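Local coordinates for protein putative 4-amino-4-deoxychorismate lyase (Thermus thermophilus, PDB 2ZGI) that binds pyridoxal 5'-phosphate and is probably a lyase of the class-IV aminotransferase family, putatively acting on 4-amino-4-deoxychorismate, at residues 11-15 and 16-20; 64-67 and 68-72. All blocks are in the same frame, centred on the assembly; numbering follows the deposited sequence.

Interaction 1 (11-15 and 16-20); sequences LALPE and AFLYH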
loop_
_atom_site.group_PDB
_atom_site.type_symbol
_atom_site.label_atom_id
_atom_site.label_comp_id
_atom_site.label_asym_id
_atom_site.label_seq_id
_atom_site.Cartn_x
_atom_site.Cartn_y
_atom_site.Cartn_z
ATOM N N LEU D 11 -4.747 22.519 -33.593
ATOM C CA LEU D 11 -3.848 22.230 -32.494
ATOM C C LEU D 11 -2.389 22.629 -32.768
ATOM O O LEU D 11 -1.759 22.118 -33.696
ATOM C CB LEU D 11 -3.965 20.742 -32.141
ATOM C CG LEU D 11 -3.405 20.259 -30.815
ATOM C CD1 LEU D 11 -4.114 20.950 -29.624
ATOM C CD2 LEU D 11 -3.578 18.733 -30.769
ATOM N N ALA D 12 -1.859 23.525 -31.933
ATOM C CA ALA D 12 -0.502 24.072 -32.109
ATOM C C ALA D 12 0.646 23.114 -31.764
ATOM O O ALA D 12 1.737 23.176 -32.358
ATOM C CB ALA D 12 -0.364 25.363 -31.299
ATOM N N LEU D 13 0.428 22.259 -30.776
ATOM C CA LEU D 13 1.487 21.389 -30.279
ATOM C C LEU D 13 1.118 19.963 -30.610
ATOM O O LEU D 13 -0.061 19.676 -30.788
ATOM C CB LEU D 13 1.606 21.546 -28.765
ATOM C CG LEU D 13 2.093 22.900 -28.276
ATOM C CD1 LEU D 13 1.567 23.219 -26.870
ATOM C CD2 LEU D 13 3.591 22.902 -28.292
ATOM N N PRO D 14 2.118 19.054 -30.701
ATOM C CA PRO D 14 1.828 17.645 -30.981
ATOM C C PRO D 14 0.930 17.001 -29.913
ATOM O O PRO D 14 0.998 17.357 -28.725
ATOM C CB PRO D 14 3.208 16.980 -30.948
ATOM C CG PRO D 14 4.171 18.102 -31.088
ATOM C CD PRO D 14 3.548 19.270 -30.445
ATOM N N GLU D 15 0.136 16.044 -30.385
ATOM C CA GLU D 15 -0.849 15.273 -29.640
ATOM C C GLU D 15 -0.296 14.704 -28.328
ATOM O O GLU D 15 -0.843 14.965 -27.231
ATOM C CB GLU D 15 -1.264 14.087 -30.524
ATOM C CG GLU D 15 -2.731 13.843 -30.542
ATOM C CD GLU D 15 -3.150 13.036 -31.731
ATOM O OE1 GLU D 15 -2.847 11.824 -31.779
ATOM O OE2 GLU D 15 -3.778 13.621 -32.624
ATOM N N ALA D 16 0.792 13.946 -28.452
ATOM C CA ALA D 16 1.371 13.211 -27.326
ATOM C C ALA D 16 1.798 14.153 -26.224
ATOM O O ALA D 16 1.633 13.854 -25.047
ATOM C CB ALA D 16 2.554 12.353 -27.783
ATOM N N PHE D 17 2.328 15.304 -26.622
ATOM C CA PHE D 17 2.776 16.322 -25.699
ATOM C C PHE D 17 1.644 16.748 -24.758
ATOM O O PHE D 17 1.863 16.872 -23.547
ATOM C CB PHE D 17 3.253 17.541 -26.485
ATOM C CG PHE D 17 3.827 18.626 -25.629
ATOM C CD1 PHE D 17 5.192 18.685 -25.389
ATOM C CD2 PHE D 17 3.004 19.608 -25.069
ATOM C CE1 PHE D 17 5.733 19.707 -24.594
ATOM C CE2 PHE D 17 3.538 20.625 -24.262
ATOM C CZ PHE D 17 4.896 20.669 -24.031
ATOM N N LEU D 18 0.465 16.993 -25.339
ATOM C CA LEU D 18 -0.722 17.489 -24.641
ATOM C C LEU D 18 -1.444 16.354 -23.953
ATOM O O LEU D 18 -1.873 16.487 -22.785
ATOM C CB LEU D 18 -1.765 18.112 -25.624
ATOM C CG LEU D 18 -1.605 19.252 -26.643
ATOM C CD1 LEU D 18 -0.413 20.161 -26.337
ATOM C CD2 LEU D 18 -1.522 18.738 -28.055
ATOM N N TYR D 19 -1.636 15.260 -24.678
ATOM C CA TYR D 19 -2.516 14.182 -24.201
ATOM C C TYR D 19 -1.858 13.230 -23.207
ATOM O O TYR D 19 -2.558 12.533 -22.454
ATOM C CB TYR D 19 -3.065 13.347 -25.362
ATOM C CG TYR D 19 -4.182 13.998 -26.170
ATOM C CD1 TYR D 19 -5.092 14.884 -25.579
ATOM C CD2 TYR D 19 -4.357 13.682 -27.513
ATOM C CE1 TYR D 19 -6.157 15.455 -26.336
ATOM C CE2 TYR D 19 -5.397 14.248 -28.276
ATOM C CZ TYR D 19 -6.282 15.139 -27.681
ATOM O OH TYR D 19 -7.326 15.683 -28.423
ATOM N N HIS D 20 -0.528 13.159 -23.240
ATOM C CA HIS D 20 0.169 12.133 -22.474
ATOM C C HIS D 20 1.169 12.693 -21.491
ATOM O O HIS D 20 1.899 11.933 -20.829
ATOM C CB HIS D 20 0.888 11.188 -23.422
ATOM C CG HIS D 20 -0.028 10.360 -24.269
ATOM N ND1 HIS D 20 0.401 9.727 -25.412
ATOM C CD2 HIS D 20 -1.345 10.073 -24.157
ATOM C CE1 HIS D 20 -0.598 9.049 -25.948
ATOM N NE2 HIS D 20 -1.669 9.241 -25.205
#

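Interaction 2 (64-67 and 68-72); sequences EDLE and ALLRA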
loop_
_atom_site.group_PDB
_atom_site.type_symbol
_atom_site.label_atom_id
_atom_site.label_comp_id
_atom_site.label_asym_id
_atom_site.label_seq_id
_atom_site.Cartn_x
_atom_site.Cartn_y
_atom_site.Cartn_z
ATOM N N GLU D 64 19.613 30.572 -28.038
ATOM C CA GLU D 64 18.944 31.520 -28.940
ATOM C C GLU D 64 17.630 32.008 -28.331
ATOM O O GLU D 64 17.371 33.201 -28.243
ATOM C CB GLU D 64 18.619 30.804 -30.236
ATOM C CG GLU D 64 18.814 31.589 -31.495
ATOM C CD GLU D 64 18.898 30.655 -32.700
ATOM O OE1 GLU D 64 20.012 30.178 -33.012
ATOM O OE2 GLU D 64 17.840 30.368 -33.299
ATOM N N ASP D 65 16.802 31.063 -27.901
ATOM C CA ASP D 65 15.567 31.403 -27.185
ATOM C C ASP D 65 15.846 32.305 -26.006
ATOM O O ASP D 65 15.124 33.293 -25.775
ATOM C CB ASP D 65 14.869 30.138 -26.680
ATOM C CG ASP D 65 14.275 29.325 -27.801
ATOM O OD1 ASP D 65 14.217 29.842 -28.950
ATOM O OD2 ASP D 65 13.840 28.180 -27.532
ATOM N N LEU D 66 16.884 31.952 -25.245
ATOM C CA LEU D 66 17.186 32.660 -24.011
ATOM C C LEU D 66 17.488 34.140 -24.236
ATOM O O LEU D 66 16.948 34.995 -23.514
ATOM C CB LEU D 66 18.266 31.935 -23.217
ATOM C CG LEU D 66 18.661 32.429 -21.830
ATOM C CD1 LEU D 66 17.446 32.690 -20.892
ATOM C CD2 LEU D 66 19.634 31.422 -21.211
ATOM N N GLU D 67 18.297 34.447 -25.262
ATOM C CA GLU D 67 18.607 35.850 -25.619
ATOM C C GLU D 67 17.338 36.658 -25.872
ATOM O O GLU D 67 17.187 37.771 -25.350
ATOM C CB GLU D 67 19.471 35.949 -26.885
ATOM C CG GLU D 67 20.610 34.933 -27.010
ATOM C CD GLU D 67 21.401 35.109 -28.302
ATOM O OE1 GLU D 67 21.362 36.248 -28.856
ATOM O OE2 GLU D 67 22.048 34.109 -28.754
ATOM N N ALA D 68 16.437 36.091 -26.670
ATOM C CA ALA D 68 15.156 36.719 -26.983
ATOM C C ALA D 68 14.331 36.982 -25.727
ATOM O O ALA D 68 13.756 38.074 -25.569
ATOM C CB ALA D 68 14.359 35.869 -27.973
ATOM N N LEU D 69 14.278 35.994 -24.835
ATOM C CA LEU D 69 13.480 36.135 -23.617
ATOM C C LEU D 69 14.027 37.253 -22.740
ATOM O O LEU D 69 13.269 38.090 -22.232
ATOM C CB LEU D 69 13.403 34.810 -22.843
ATOM C CG LEU D 69 12.750 33.602 -23.522
ATOM C CD1 LEU D 69 12.894 32.355 -22.674
ATOM C CD2 LEU D 69 11.255 33.865 -23.859
ATOM N N LEU D 70 15.338 37.244 -22.548
ATOM C CA LEU D 70 16.039 38.250 -21.746
ATOM C C LEU D 70 15.905 39.669 -22.324
ATOM O O LEU D 70 15.818 40.660 -21.577
ATOM C CB LEU D 70 17.513 37.871 -21.625
ATOM C CG LEU D 70 18.027 37.116 -20.385
ATOM C CD1 LEU D 70 16.972 36.457 -19.542
ATOM C CD2 LEU D 70 19.128 36.136 -20.726
ATOM N N ARG D 71 15.897 39.754 -23.647
ATOM C CA ARG D 71 15.660 41.021 -24.335
ATOM C C ARG D 71 14.262 41.561 -24.111
ATOM O O ARG D 71 14.078 42.773 -24.059
ATOM C CB ARG D 71 15.988 40.894 -25.818
ATOM C CG ARG D 71 17.489 41.021 -26.021
ATOM C CD ARG D 71 17.988 40.406 -27.292
ATOM N NE ARG D 71 19.432 40.636 -27.426
ATOM C CZ ARG D 71 20.072 40.729 -28.587
ATOM N NH1 ARG D 71 19.395 40.626 -29.727
ATOM N NH2 ARG D 71 21.387 40.935 -28.609
ATOM N N ALA D 72 13.297 40.663 -23.929
ATOM C CA ALA D 72 11.912 41.049 -23.708
ATOM C C ALA D 72 11.665 41.616 -22.309
ATOM O O ALA D 72 10.647 42.278 -22.085
ATOM C CB ALA D 72 10.991 39.876 -23.968
#

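Interaction 1 (11-15 and 16-20)
Leu11 and Leu18 meet tip to tip, CD2 of Leu11 lying 3.4 Å from CD2 of Leu18, where a loop folds back over the first turn of the short helix 15-19. Pro14 takes the N-cap position. Leu13 crosses Leu18, its CB 3.4 Å from Leu18 CD1, so both methyls of Leu18 lie against the loop, closer than usual for carbon pairs, and with chi2 away from a staggered value the exact closeness is doubtful. They reach it because CG of Leu18 stands opposite its own carbonyl carbon (chi1 -57°), which turns the branch back along the chain. Phe17 takes the other course: its ring is turned toward Leu13, CE2 lying 4.2 Å from Leu13 CD1, and the two side chains, together with Pro14, bear on Val89 of the strand 89-96. Across the helix start, Glu15 runs obliquely past Tyr19, carboxylate and ring planes 37° apart, and it is the aliphatic CG that touches, 3.4 Å from Tyr19 CD2. The carboxylate itself is held by Arg2 and by Arg95 of the second subunit, whose Arg82 forms a cation-pi pair with Tyr19. The helical turn is closed by Tyr19 N, which donates to Glu15 O at 2.7 Å with an N-H...O angle of 164°.

Interaction 2 (64-67 and 68-72)
From Glu64 to Arg71 the backbone keeps regular alpha-helical i to i+4 bonding, with Leu70 N to Leu66 O at 2.9 Å, while the first bond of the set, Ala68 N to Glu64 O, is weak. One turn apart, Leu66 and Leu70 cross at a slant, and CD1 of Leu66 rests 3.8 Å from CD2 of Leu70. CG of Leu66 lies opposite the backbone N (chi1 -175°), which brings the end of the side chain nearer to Leu70 although its CB starts off the other way. Leu69 instead folds back over the preceding turn, its CG 3.3 Å from Asp65 O. This is an amphipathic segment of helix 59-72 laid against an antiparallel sheet: Leu66 and Leu70 touch Leu81 and Leu79 of strand 78-86, Leu69 touches Ser92 and Ala94 of strand 89-96, and Asp65 forms a salt bridge with Arg90. An alanine in place of Leu70 would probably leave Leu66 CD1 without its neighbour on the next turn and open a gap beside Leu79. On the exposed side, the aliphatic part of Arg71 runs alongside the carbonyl oxygen of Glu67, CG standing 3.3 Å from Glu67 O. The opposite charges of these two residues come near without touching, Glu67 OE1 lying 4.7 Å from Arg71 NH2.

How the interactions relate
The two contacts illustrate how local packing at the start of one helix and along another can lie against one sheet and at a subunit interface. Interaction 1 precedes interaction 2 in the chain; their centres are 25 Å apart and their nearest atoms about 12 Å apart, so they do not touch. What they share is strand 89-96 of their own chain: residues 11-20 reach Val89 and Leu91, whereas 64-72 reach Arg90, Ser92 and Ala94. Both also meet the second subunit, interaction 1 mainly through charged and aromatic groups, interaction 2 by packing against its N-terminal residues, Met1 among them. Neither belongs to the pyridoxal 5'-phosphate pocket, to which Arg44, Ile183, Thr184 and Ser218 contribute.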